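Local structure of FBP protein (5OEY) at residues Ile76-Phe81 with Ile115-Leu120; Lys52-Tyr57 with Ala71-Ile76; Tyr283-Met288 with Thr318-Gly323. The protein probably catalyses hydrolysis of fructose 1,6-bisphosphate to fructose 6-phosphate and phosphate with divalent metal ions, and binds AMP. All blocks are in the same frame, centred on the assembly; numbering follows the deposited sequence.

Contact 1 (Ile76-Phe81 with Ile115-Leu120); sequences ISNIAF and IFFDPL. With MN (manganese (II) ion), chain N; MN (manganese (II) ion), chain O.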
ATOM      1  N   ILE C  76       5.958  13.890 -15.260  1.00 24.35           N
ATOM      2  CA  ILE C  76       4.979  13.568 -14.238  1.00 24.28           C
ATOM      3  C   ILE C  76       5.327  14.219 -12.907  1.00 22.89           C
ATOM      4  O   ILE C  76       4.447  14.774 -12.218  1.00 24.12           O
ATOM      5  CB  ILE C  76       4.839  12.046 -14.095  1.00 25.42           C
ATOM      6  CG1 ILE C  76       4.144  11.486 -15.350  1.00 26.58           C
ATOM      7  CG2 ILE C  76       4.025  11.650 -12.858  1.00 25.57           C
ATOM      8  CD1 ILE C  76       4.557  10.063 -15.647  1.00 26.90           C
ATOM      9  N   SER C  77       6.591  14.155 -12.547  1.00 21.17           N
ATOM     10  CA  SER C  77       7.074  14.791 -11.328  1.00 21.10           C
ATOM     11  C   SER C  77       6.845  16.276 -11.311  1.00 18.94           C
ATOM     12  O   SER C  77       6.444  16.828 -10.298  1.00 17.29           O
ATOM     13  CB  SER C  77       8.578  14.553 -11.183  1.00 22.97           C
ATOM     14  OG  SER C  77       8.834  13.170 -11.073  1.00 26.86           O
ATOM     15  N   ASN C  78       7.123  16.912 -12.445  1.00 18.08           N
ATOM     16  CA  ASN C  78       7.011  18.352 -12.569  1.00 17.38           C
ATOM     17  C   ASN C  78       5.551  18.764 -12.444  1.00 17.49           C
ATOM     18  O   ASN C  78       5.199  19.699 -11.707  1.00 18.16           O
ATOM     19  CB  ASN C  78       7.581  18.803 -13.909  1.00 17.65           C
ATOM     20  CG  ASN C  78       7.674  20.311 -14.032  1.00 17.57           C
ATOM     21  OD1 ASN C  78       8.212  20.980 -13.153  1.00 17.99           O
ATOM     22  ND2 ASN C  78       7.097  20.855 -15.085  1.00 17.57           N
ATOM     23  N   ILE C  79       4.690  18.009 -13.114  1.00 17.27           N
ATOM     24  CA  ILE C  79       3.250  18.230 -13.039  1.00 17.58           C
ATOM     25  C   ILE C  79       2.778  18.156 -11.598  1.00 17.11           C
ATOM     26  O   ILE C  79       1.970  18.971 -11.168  1.00 17.57           O
ATOM     27  CB  ILE C  79       2.474  17.233 -13.958  1.00 18.45           C
ATOM     28  CG1 ILE C  79       2.655  17.629 -15.434  1.00 18.27           C
ATOM     29  CG2 ILE C  79       0.977  17.213 -13.652  1.00 18.62           C
ATOM     30  CD1 ILE C  79       2.317  16.530 -16.419  1.00 17.90           C
ATOM     31  N   ALA C  80       3.256  17.155 -10.863  1.00 17.10           N
ATOM     32  CA  ALA C  80       2.850  16.963  -9.478  1.00 17.03           C
ATOM     33  C   ALA C  80       3.255  18.150  -8.632  1.00 16.89           C
ATOM     34  O   ALA C  80       2.400  18.799  -8.035  1.00 17.11           O
ATOM     35  CB  ALA C  80       3.427  15.672  -8.914  1.00 17.00           C
ATOM     36  N   PHE C  81       4.545  18.426  -8.571  1.00 16.87           N
ATOM     37  CA  PHE C  81       5.039  19.549  -7.783  1.00 17.80           C
ATOM     38  C   PHE C  81       4.273  20.842  -8.056  1.00 19.88           C
ATOM     39  O   PHE C  81       3.851  21.534  -7.113  1.00 19.51           O
ATOM     40  CB  PHE C  81       6.538  19.759  -8.007  1.00 17.24           C
ATOM     41  CG  PHE C  81       7.399  19.082  -6.980  1.00 16.45           C
ATOM     42  CD1 PHE C  81       7.574  19.654  -5.744  1.00 16.11           C
ATOM     43  CD2 PHE C  81       8.023  17.875  -7.254  1.00 16.23           C
ATOM     44  CE1 PHE C  81       8.349  19.033  -4.785  1.00 16.39           C
ATOM     45  CE2 PHE C  81       8.806  17.257  -6.306  1.00 16.29           C
ATOM     46  CZ  PHE C  81       8.974  17.835  -5.066  1.00 16.19           C
ATOM     47  N   ILE C 115       9.815  29.225  -4.767  1.00 31.97           N
ATOM     48  CA  ILE C 115      10.362  27.900  -4.623  1.00 30.32           C
ATOM     49  C   ILE C 115      10.967  27.455  -5.955  1.00 26.68           C
ATOM     50  O   ILE C 115      10.371  27.630  -7.012  1.00 24.95           O
ATOM     51  CB  ILE C 115       9.343  26.906  -3.987  1.00 32.57           C
ATOM     52  CG1 ILE C 115      10.005  25.559  -3.720  1.00 34.04           C
ATOM     53  CG2 ILE C 115       8.123  26.733  -4.873  1.00 33.38           C
ATOM     54  CD1 ILE C 115       9.141  24.608  -2.948  1.00 36.15           C
ATOM     55  N   PHE C 116      12.181  26.914  -5.882  1.00 24.23           N
ATOM     56  CA  PHE C 116      12.903  26.430  -7.051  1.00 23.31           C
ATOM     57  C   PHE C 116      13.163  24.977  -6.817  1.00 22.01           C
ATOM     58  O   PHE C 116      13.636  24.623  -5.748  1.00 22.27           O
ATOM     59  CB  PHE C 116      14.190  27.226  -7.241  1.00 23.33           C
ATOM     60  CG  PHE C 116      13.931  28.666  -7.508  1.00 24.99           C
ATOM     61  CD1 PHE C 116      13.766  29.567  -6.452  1.00 25.00           C
ATOM     62  CD2 PHE C 116      13.717  29.109  -8.803  1.00 26.28           C
ATOM     63  CE1 PHE C 116      13.431  30.884  -6.676  1.00 25.51           C
ATOM     64  CE2 PHE C 116      13.398  30.442  -9.041  1.00 27.71           C
ATOM     65  CZ  PHE C 116      13.252  31.329  -7.972  1.00 27.40           C
ATOM     66  N   PHE C 117      12.793  24.129  -7.762  1.00 20.54           N
ATOM     67  CA  PHE C 117      12.893  22.710  -7.521  1.00 20.83           C
ATOM     68  C   PHE C 117      13.338  21.887  -8.719  1.00 20.91           C
ATOM     69  O   PHE C 117      13.075  22.230  -9.869  1.00 20.53           O
ATOM     70  CB  PHE C 117      11.555  22.167  -6.969  1.00 21.40           C
ATOM     71  CG  PHE C 117      10.383  22.357  -7.887  1.00 20.71           C
ATOM     72  CD1 PHE C 117       9.623  23.507  -7.823  1.00 20.29           C
ATOM     73  CD2 PHE C 117      10.045  21.374  -8.814  1.00 20.40           C
ATOM     74  CE1 PHE C 117       8.551  23.677  -8.684  1.00 20.95           C
ATOM     75  CE2 PHE C 117       8.980  21.543  -9.673  1.00 20.09           C
ATOM     76  CZ  PHE C 117       8.229  22.694  -9.607  1.00 20.53           C
ATOM     77  N   ASP C 118      14.017  20.789  -8.412  1.00 21.27           N
ATOM     78  CA  ASP C 118      14.311  19.735  -9.376  1.00 21.90           C
ATOM     79  C   ASP C 118      13.343  18.617  -9.032  1.00 21.32           C
ATOM     80  O   ASP C 118      13.547  17.910  -8.058  1.00 21.31           O
ATOM     81  CB  ASP C 118      15.760  19.247  -9.225  1.00 22.24           C
ATOM     82  CG  ASP C 118      16.126  18.159 -10.209  1.00 21.85           C
ATOM     83  OD1 ASP C 118      15.331  17.806 -11.097  1.00 24.02           O
ATOM     84  OD2 ASP C 118      17.239  17.685 -10.144  1.00 20.59           O
ATOM     85  N   PRO C 119      12.284  18.462  -9.810  1.00 21.88           N
ATOM     86  CA  PRO C 119      11.240  17.538  -9.396  1.00 23.33           C
ATOM     87  C   PRO C 119      11.645  16.070  -9.466  1.00 21.98           C
ATOM     88  O   PRO C 119      11.088  15.259  -8.719  1.00 21.68           O
ATOM     89  CB  PRO C 119      10.117  17.835 -10.388  1.00 24.57           C
ATOM     90  CG  PRO C 119      10.839  18.235 -11.623  1.00 24.01           C
ATOM     91  CD  PRO C 119      11.980  19.064 -11.116  1.00 23.11           C
ATOM     92  N   LEU C 120      12.606  15.750 -10.322  1.00 21.52           N
ATOM     93  CA  LEU C 120      13.207  14.417 -10.329  1.00 23.23           C
ATOM     94  C   LEU C 120      14.672  14.427 -10.734  1.00 24.63           C
ATOM     95  O   LEU C 120      15.006  14.662 -11.884  1.00 25.86           O
ATOM     96  CB  LEU C 120      12.438  13.476 -11.237  1.00 23.79           C
ATOM     97  CG  LEU C 120      12.830  12.004 -11.186  1.00 23.83           C
ATOM     98  CD1 LEU C 120      12.614  11.416  -9.805  1.00 23.25           C
ATOM     99  CD2 LEU C 120      11.957  11.253 -12.146  1.00 25.39           C
TER
HETATM  100 MN    MN N 702      15.997  16.589 -12.623  1.00 31.35          MN
HETATM  101 MN    MN O 703      19.080  16.899 -10.891  1.00 20.99          MN
HETATM  102  O   HOH W   1      14.388  16.550 -13.508  1.00 33.86           O
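The rings of F81 and F117 are tilted by only 23° against each other but strongly offset, with centroids 5.0 Å apart. One face of F117 takes F81 CD1 near its rim, P119 CB sits at its edge in the ring plane, and F81 CB comes within 3.5 Å of F117 CE2. Helix 72-87 thus packs against the end of strand 113-121, where the chain enters DPLDG, the metal-binding signature shared by fructose bisphosphatases and inositol phosphatases. Strand alternation sorts the residue types: apolar F117 faces the helix, acidic D118 the metals. F117 reaches the helix with CG between its backbone N and carbonyl carbon (chi1 60°). At the corner, the compact ring of P119 fits between S77 and F81, with P119 CB 3.7 Å from S77 CB and 3.8 Å from F81 CD2. A small side chain such as S77 fits beside the proline ring; its OG lies 3.6 Å from L120 CB and, being buried, bonds back to L73 O within the helix. The N78 amide, 35° from the F117 ring plane, is also satisfied elsewhere, OD1 by S96 and ND2 by E99. Just before the corner D118 bridges two manganese ions, OD1 2.1 Å from one and OD2 2.1 Å from the other. In the corner itself, L120 O binds the first manganese ion at 2.3 Å.

Contact 2 (Lys52-Tyr57 with Ala71-Ile76); sequences KGMLGY and AKLDVI
This is a largely backbone-to-side-chain contact, in which the irregular segment 52-57 lies across the N-terminal turn of helix 72-87 and K72 reaches into the carbonyl groups of the loop. The extended chain of K72 carries NZ to G53 O, to which it donates at 3.1 Å, nearly along the C=O axis (170°). On the way its CE lies 3.4 Å from L55 O and 3.4 Å from Y57 O. A long, positively charged chain suits a place where three loop carbonyls line its path, one bonded to NZ. The two glycines help the loop bend, since both G53 and G56 have positive phi, easily reached without a side chain. Y57 and A71 form a single beta bridge, and K72 N gives a weak bond to G56 O at 3.3 Å. A71 is the N-cap of the helix, and its N donates to D74 OD2 at 3.0 Å, using the anti lone pair of the carboxylate. Alanine has no side chain to return a bond to D74 N, and the reciprocal capping box is not formed. The loop probably corresponds to the dynamic loop of class 1 fructose bisphosphatases. D74 has been seen to bind manganese in this protein, but here its carboxylate does not coordinate the ion, and S123 holds its OD1. Toward the next turn the contact becomes apolar. M54 bends at chi3 (-72°) and crosses I76 at about a right angle, bringing SD 3.5 Å from I76 CD1. Flexible methionine can follow the helix surface, whereas L55 points away and packs on H203 of a neighbouring subunit.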
ATOM      1  N   LYS C  52       3.210   0.386 -15.348  1.00 38.67           N
ATOM      2  CA  LYS C  52       2.425   1.488 -15.941  1.00 38.45           C
ATOM      3  C   LYS C  52       3.091   2.120 -17.189  1.00 37.14           C
ATOM      4  O   LYS C  52       2.652   3.160 -17.659  1.00 33.71           O
ATOM      5  CB  LYS C  52       2.144   2.562 -14.882  1.00 40.82           C
ATOM      6  CG  LYS C  52       0.923   2.284 -14.009  1.00 47.34           C
ATOM      7  CD  LYS C  52       0.573   3.460 -13.084  1.00 49.69           C
ATOM      8  CE  LYS C  52       1.523   3.576 -11.888  1.00 51.33           C
ATOM      9  NZ  LYS C  52       1.209   4.719 -10.983  1.00 50.95           N
ATOM     10  N   GLY C  53       4.113   1.461 -17.749  1.00 37.20           N
ATOM     11  CA  GLY C  53       4.755   1.914 -18.974  1.00 38.12           C
ATOM     12  C   GLY C  53       5.518   3.224 -18.900  1.00 39.02           C
ATOM     13  O   GLY C  53       5.824   3.797 -19.944  1.00 43.70           O
ATOM     14  N   MET C  54       5.904   3.656 -17.701  1.00 38.72           N
ATOM     15  CA  MET C  54       6.594   4.936 -17.514  1.00 37.60           C
ATOM     16  C   MET C  54       8.102   4.818 -17.307  1.00 37.70           C
ATOM     17  O   MET C  54       8.756   5.704 -16.785  1.00 32.67           O
ATOM     18  CB  MET C  54       6.035   5.648 -16.335  1.00 38.78           C
ATOM     19  CG  MET C  54       4.541   5.814 -16.439  1.00 39.93           C
ATOM     20  SD  MET C  54       3.921   6.707 -15.013  1.00 42.55           S
ATOM     21  CE  MET C  54       4.060   5.523 -13.680  1.00 41.85           C
ATOM     22  N   LEU C  55       8.690   3.772 -17.859  1.00 40.44           N
ATOM     23  CA  LEU C  55      10.120   3.618 -17.820  1.00 37.92           C
ATOM     24  C   LEU C  55      10.570   4.233 -19.153  1.00 39.24           C
ATOM     25  O   LEU C  55       9.765   4.391 -20.102  1.00 40.81           O
ATOM     26  CB  LEU C  55      10.461   2.137 -17.503  1.00 37.30           C
ATOM     27  CG  LEU C  55      10.458   1.815 -15.990  1.00 35.81           C
ATOM     28  CD1 LEU C  55      11.095   0.459 -15.772  1.00 34.52           C
ATOM     29  CD2 LEU C  55      11.180   2.881 -15.163  1.00 34.96           C
ATOM     30  N   GLY C  56      11.815   4.677 -19.185  1.00 39.53           N
ATOM     31  CA  GLY C  56      12.351   5.387 -20.341  1.00 39.51           C
ATOM     32  C   GLY C  56      11.985   6.856 -20.483  1.00 40.31           C
ATOM     33  O   GLY C  56      11.962   7.587 -19.501  1.00 35.45           O
ATOM     34  N   TYR C  57      11.706   7.265 -21.727  1.00 44.42           N
ATOM     35  CA  TYR C  57      11.819   8.652 -22.192  1.00 44.20           C
ATOM     36  C   TYR C  57      10.721   9.011 -23.151  1.00 47.79           C
ATOM     37  O   TYR C  57      10.196   8.125 -23.809  1.00 50.34           O
ATOM     38  CB  TYR C  57      13.122   8.796 -22.950  1.00 43.89           C
ATOM     39  CG  TYR C  57      14.306   8.749 -22.049  1.00 46.33           C
ATOM     40  CD1 TYR C  57      14.926   7.532 -21.733  1.00 47.06           C
ATOM     41  CD2 TYR C  57      14.783   9.909 -21.451  1.00 49.56           C
ATOM     42  CE1 TYR C  57      16.007   7.481 -20.858  1.00 46.91           C
ATOM     43  CE2 TYR C  57      15.864   9.874 -20.580  1.00 50.29           C
ATOM     44  CZ  TYR C  57      16.472   8.654 -20.291  1.00 48.08           C
ATOM     45  OH  TYR C  57      17.527   8.610 -19.427  1.00 51.40           O
ATOM     46  N   ALA C  71      13.006  12.088 -19.248  1.00 36.41           N
ATOM     47  CA  ALA C  71      12.314  10.834 -18.906  1.00 33.66           C
ATOM     48  C   ALA C  71      10.845  11.134 -18.667  1.00 30.39           C
ATOM     49  O   ALA C  71      10.529  12.232 -18.281  1.00 29.80           O
ATOM     50  CB  ALA C  71      12.926  10.177 -17.680  1.00 33.03           C
ATOM     51  N   LYS C  72       9.965  10.167 -18.887  1.00 28.67           N
ATOM     52  CA  LYS C  72       8.516  10.375 -18.646  1.00 28.92           C
ATOM     53  C   LYS C  72       8.206  10.786 -17.191  1.00 28.28           C
ATOM     54  O   LYS C  72       7.230  11.536 -16.910  1.00 29.03           O
ATOM     55  CB  LYS C  72       7.705   9.121 -18.991  1.00 29.27           C
ATOM     56  CG  LYS C  72       7.863   8.622 -20.412  1.00 30.66           C
ATOM     57  CD  LYS C  72       7.226   7.268 -20.600  1.00 30.72           C
ATOM     58  CE  LYS C  72       7.820   6.625 -21.817  1.00 30.05           C
ATOM     59  NZ  LYS C  72       6.953   5.523 -22.271  1.00 31.14           N
ATOM     60  N   LEU C  73       9.017  10.267 -16.273  1.00 27.65           N
ATOM     61  CA  LEU C  73       8.885  10.591 -14.862  1.00 27.51           C
ATOM     62  C   LEU C  73       9.357  11.997 -14.519  1.00 27.40           C
ATOM     63  O   LEU C  73       8.878  12.533 -13.530  1.00 28.02           O
ATOM     64  CB  LEU C  73       9.569   9.556 -13.974  1.00 27.53           C
ATOM     65  CG  LEU C  73       8.854   8.205 -13.968  1.00 28.72           C
ATOM     66  CD1 LEU C  73       9.705   7.179 -13.273  1.00 29.01           C
ATOM     67  CD2 LEU C  73       7.500   8.273 -13.282  1.00 28.87           C
ATOM     68  N   ASP C  74      10.212  12.615 -15.333  1.00 26.66           N
ATOM     69  CA  ASP C  74      10.490  14.051 -15.196  1.00 27.55           C
ATOM     70  C   ASP C  74       9.221  14.898 -15.367  1.00 26.80           C
ATOM     71  O   ASP C  74       8.936  15.818 -14.601  1.00 25.48           O
ATOM     72  CB  ASP C  74      11.492  14.529 -16.236  1.00 29.46           C
ATOM     73  CG  ASP C  74      12.908  14.159 -15.902  1.00 32.51           C
ATOM     74  OD1 ASP C  74      13.358  14.494 -14.797  1.00 37.92           O
ATOM     75  OD2 ASP C  74      13.595  13.570 -16.759  1.00 34.06           O
ATOM     76  N   VAL C  75       8.454  14.569 -16.395  1.00 26.19           N
ATOM     77  CA  VAL C  75       7.252  15.331 -16.730  1.00 25.74           C
ATOM     78  C   VAL C  75       6.187  15.141 -15.650  1.00 26.05           C
ATOM     79  O   VAL C  75       5.599  16.116 -15.178  1.00 27.74           O
ATOM     80  CB  VAL C  75       6.711  14.920 -18.108  1.00 25.29           C
ATOM     81  CG1 VAL C  75       5.396  15.618 -18.423  1.00 24.48           C
ATOM     82  CG2 VAL C  75       7.756  15.226 -19.175  1.00 25.65           C
ATOM     83  N   ILE C  76       5.958  13.890 -15.260  1.00 24.35           N
ATOM     84  CA  ILE C  76       4.979  13.568 -14.238  1.00 24.28           C
ATOM     85  C   ILE C  76       5.327  14.219 -12.907  1.00 22.89           C
ATOM     86  O   ILE C  76       4.447  14.774 -12.218  1.00 24.12           O
ATOM     87  CB  ILE C  76       4.839  12.046 -14.095  1.00 25.42           C
ATOM     88  CG1 ILE C  76       4.144  11.486 -15.350  1.00 26.58           C
ATOM     89  CG2 ILE C  76       4.025  11.650 -12.858  1.00 25.57           C
ATOM     90  CD1 ILE C  76       4.557  10.063 -15.647  1.00 26.90           C
TER

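Contact 3 (Tyr283-Met288 with Thr318-Gly323); sequences YEAAPM and TPVYFG. With MN (manganese (II) ion), chain O.
Apolar contacts between A285 and M288 on the helix and T318, V320 and F322 of segment 318-323 carry this buried interface, in which a helix packs on the mixed sheet of the C-terminal fructose bisphosphatase region. A285 CB is 3.6 Å from T318 CG2 and 3.8 Å from V320 CG1, two methyl groups that meet the same small side chain; alanine suits the point where helix and strand come nearest, at A285 and V320. One turn on, M288 CB lies 3.7 Å from F322 CE2, at the edge of the ring. The rest of M288 bends at chi2 (-51°) and leads away from the strand toward M252, a residue that binds fructose 6-phosphate. F322 has V320 CB over one face, so the strand itself supports the ring it holds out to the helix.

Polar contacts are few. A285 O approaches the edge of F322, 3.3 Å from CZ and near the ring plane, consistent with a weak C-H...O approach. T318 turns its methyl to the helix and its hydroxyl back to its own segment, OG1 donating to P319 O at 2.8 Å on a lone pair in the carbonyl plane.

Metal binding occupies another side of the helix. E284 is extended beyond CG, and its OE2 coordinates a manganese ion at 2.1 Å, together with D118 and D121; OE1 makes a salt bridge to R280. The helix has a wider pi-type turn at 283-285 and a kink at P287, whose N has no hydrogen to donate.

The helix and strand segments run at 34° to each other, with axes 10.2 Å apart. Strand 317-323 bonds to strand 265-268 through V320 and F322 and to strand 298-301 through Y321 and G323, while I256 of helix 252-262 packs on both M288 and F322.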
ATOM      1  N   TYR C 283      18.212  25.189  -8.127  1.00 25.12           N
ATOM      2  CA  TYR C 283      17.448  24.008  -7.731  1.00 24.27           C
ATOM      3  C   TYR C 283      18.233  22.724  -7.495  1.00 23.24           C
ATOM      4  O   TYR C 283      17.633  21.659  -7.332  1.00 23.76           O
ATOM      5  CB  TYR C 283      16.302  23.750  -8.709  1.00 24.78           C
ATOM      6  CG  TYR C 283      16.643  23.894 -10.158  1.00 25.60           C
ATOM      7  CD1 TYR C 283      17.246  22.832 -10.842  1.00 27.17           C
ATOM      8  CD2 TYR C 283      16.354  25.055 -10.854  1.00 26.37           C
ATOM      9  CE1 TYR C 283      17.562  22.921 -12.184  1.00 27.44           C
ATOM     10  CE2 TYR C 283      16.664  25.177 -12.196  1.00 28.61           C
ATOM     11  CZ  TYR C 283      17.268  24.104 -12.873  1.00 29.24           C
ATOM     12  OH  TYR C 283      17.574  24.232 -14.239  1.00 27.98           O
ATOM     13  N   GLU C 284      19.558  22.811  -7.469  1.00 21.62           N
ATOM     14  CA  GLU C 284      20.382  21.653  -7.137  1.00 22.21           C
ATOM     15  C   GLU C 284      21.459  22.033  -6.152  1.00 22.55           C
ATOM     16  O   GLU C 284      21.424  21.625  -5.006  1.00 24.07           O
ATOM     17  CB  GLU C 284      21.003  21.045  -8.396  1.00 22.95           C
ATOM     18  CG  GLU C 284      19.993  20.389  -9.325  1.00 23.64           C
ATOM     19  CD  GLU C 284      20.588  19.808 -10.613  1.00 23.90           C
ATOM     20  OE1 GLU C 284      21.516  20.417 -11.173  1.00 23.52           O
ATOM     21  OE2 GLU C 284      20.074  18.792 -11.132  1.00 24.44           O
ATOM     22  N   ALA C 285      22.386  22.878  -6.580  1.00 22.78           N
ATOM     23  CA  ALA C 285      23.556  23.194  -5.782  1.00 21.05           C
ATOM     24  C   ALA C 285      23.287  24.012  -4.527  1.00 20.11           C
ATOM     25  O   ALA C 285      23.822  23.691  -3.474  1.00 20.53           O
ATOM     26  CB  ALA C 285      24.582  23.900  -6.646  1.00 21.75           C
ATOM     27  N   ALA C 286      22.488  25.065  -4.629  1.00 19.62           N
ATOM     28  CA  ALA C 286      22.251  25.928  -3.470  1.00 20.26           C
ATOM     29  C   ALA C 286      21.403  25.272  -2.364  1.00 20.44           C
ATOM     30  O   ALA C 286      21.695  25.442  -1.178  1.00 19.44           O
ATOM     31  CB  ALA C 286      21.644  27.258  -3.900  1.00 21.49           C
ATOM     32  N   PRO C 287      20.321  24.552  -2.732  1.00 20.38           N
ATOM     33  CA  PRO C 287      19.606  23.792  -1.689  1.00 20.55           C
ATOM     34  C   PRO C 287      20.475  22.751  -0.986  1.00 20.56           C
ATOM     35  O   PRO C 287      20.533  22.712   0.248  1.00 20.30           O
ATOM     36  CB  PRO C 287      18.499  23.104  -2.471  1.00 20.40           C
ATOM     37  CG  PRO C 287      18.260  24.024  -3.605  1.00 20.56           C
ATOM     38  CD  PRO C 287      19.607  24.500  -4.011  1.00 19.87           C
ATOM     39  N   MET C 288      21.188  21.952  -1.775  1.00 19.90           N
ATOM     40  CA  MET C 288      22.089  20.986  -1.211  1.00 19.89           C
ATOM     41  C   MET C 288      23.187  21.659  -0.382  1.00 19.62           C
ATOM     42  O   MET C 288      23.616  21.109   0.631  1.00 19.44           O
ATOM     43  CB  MET C 288      22.684  20.099  -2.299  1.00 20.23           C
ATOM     44  CG  MET C 288      21.696  19.142  -2.929  1.00 20.95           C
ATOM     45  SD  MET C 288      20.799  18.191  -1.702  1.00 21.80           S
ATOM     46  CE  MET C 288      20.529  16.656  -2.589  1.00 22.31           C
ATOM     47  N   THR C 318      26.945  25.801 -11.881  1.00 31.45           N
ATOM     48  CA  THR C 318      28.096  25.907 -11.009  1.00 30.06           C
ATOM     49  C   THR C 318      28.692  24.525 -10.793  1.00 30.10           C
ATOM     50  O   THR C 318      27.984  23.533 -10.804  1.00 28.71           O
ATOM     51  CB  THR C 318      27.718  26.554  -9.659  1.00 29.80           C
ATOM     52  OG1 THR C 318      28.857  26.592  -8.806  1.00 28.88           O
ATOM     53  CG2 THR C 318      26.598  25.797  -8.970  1.00 30.58           C
ATOM     54  N   PRO C 319      30.019  24.449 -10.653  1.00 31.28           N
ATOM     55  CA  PRO C 319      30.568  23.205 -10.128  1.00 29.87           C
ATOM     56  C   PRO C 319      30.357  23.153  -8.622  1.00 27.17           C
ATOM     57  O   PRO C 319      30.024  24.167  -8.012  1.00 25.29           O
ATOM     58  CB  PRO C 319      32.048  23.323 -10.448  1.00 31.61           C
ATOM     59  CG  PRO C 319      32.301  24.793 -10.412  1.00 32.91           C
ATOM     60  CD  PRO C 319      31.077  25.416 -11.006  1.00 31.66           C
ATOM     61  N   VAL C 320      30.550  21.973  -8.037  1.00 24.89           N
ATOM     62  CA  VAL C 320      30.384  21.794  -6.604  1.00 23.03           C
ATOM     63  C   VAL C 320      31.505  20.956  -6.010  1.00 22.76           C
ATOM     64  O   VAL C 320      31.997  19.997  -6.639  1.00 21.56           O
ATOM     65  CB  VAL C 320      29.006  21.160  -6.224  1.00 22.26           C
ATOM     66  CG1 VAL C 320      27.870  22.015  -6.752  1.00 22.22           C
ATOM     67  CG2 VAL C 320      28.867  19.713  -6.699  1.00 21.63           C
ATOM     68  N   TYR C 321      31.868  21.315  -4.771  1.00 21.84           N
ATOM     69  CA  TYR C 321      32.701  20.489  -3.888  1.00 21.12           C
ATOM     70  C   TYR C 321      32.061  20.555  -2.506  1.00 20.65           C
ATOM     71  O   TYR C 321      32.154  21.594  -1.836  1.00 20.39           O
ATOM     72  CB  TYR C 321      34.139  21.014  -3.859  1.00 20.56           C
ATOM     73  CG  TYR C 321      34.652  21.362  -5.227  1.00 20.08           C
ATOM     74  CD1 TYR C 321      35.265  20.403  -6.030  1.00 19.51           C
ATOM     75  CD2 TYR C 321      34.471  22.648  -5.746  1.00 20.14           C
ATOM     76  CE1 TYR C 321      35.710  20.727  -7.302  1.00 20.05           C
ATOM     77  CE2 TYR C 321      34.897  22.975  -7.029  1.00 20.54           C
ATOM     78  CZ  TYR C 321      35.518  22.018  -7.802  1.00 20.27           C
ATOM     79  OH  TYR C 321      35.976  22.362  -9.054  1.00 21.29           O
ATOM     80  N   PHE C 322      31.402  19.460  -2.113  1.00 20.60           N
ATOM     81  CA  PHE C 322      30.504  19.410  -0.941  1.00 21.40           C
ATOM     82  C   PHE C 322      30.888  18.277  -0.006  1.00 22.60           C
ATOM     83  O   PHE C 322      31.255  17.201  -0.470  1.00 22.91           O
ATOM     84  CB  PHE C 322      29.065  19.078  -1.377  1.00 21.32           C
ATOM     85  CG  PHE C 322      28.295  20.215  -1.986  1.00 21.04           C
ATOM     86  CD1 PHE C 322      28.893  21.422  -2.342  1.00 22.76           C
ATOM     87  CD2 PHE C 322      26.955  20.054  -2.246  1.00 21.09           C
ATOM     88  CE1 PHE C 322      28.167  22.441  -2.924  1.00 22.78           C
ATOM     89  CE2 PHE C 322      26.216  21.068  -2.824  1.00 21.05           C
ATOM     90  CZ  PHE C 322      26.818  22.265  -3.161  1.00 21.94           C
ATOM     91  N   GLY C 323      30.767  18.498   1.304  1.00 23.04           N
ATOM     92  CA  GLY C 323      30.893  17.415   2.263  1.00 23.04           C
ATOM     93  C   GLY C 323      31.567  17.774   3.567  1.00 25.25           C
ATOM     94  O   GLY C 323      31.522  18.914   4.034  1.00 26.76           O
TER
HETATM   95 MN    MN O 703      19.080  16.899 -10.891  1.00 20.99          MN

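How the contacts relate
Contacts 1 and 3 are buried helix-on-strand packings, one in the N-terminal and one in the C-terminal fructose bisphosphatase region; contact 2 is partly exposed and joins a loop to a helix start. Contacts 1 and 2 use successive turns of helix 72-87 and share I76, and L120 touches L73 and D74 between them. Their chemistry differs accordingly: aromatic rings and proline in the interior, a lysine among backbone carbonyls nearer the surface, and alanine and methionine against branched and aromatic side chains in contact 3. Contacts 1 and 3 meet at one manganese ion, which binds both D118 and E284 and so joins the two parts of the chain. Contacts 2 and 3 do not touch, their nearest atoms being about 9 Å apart.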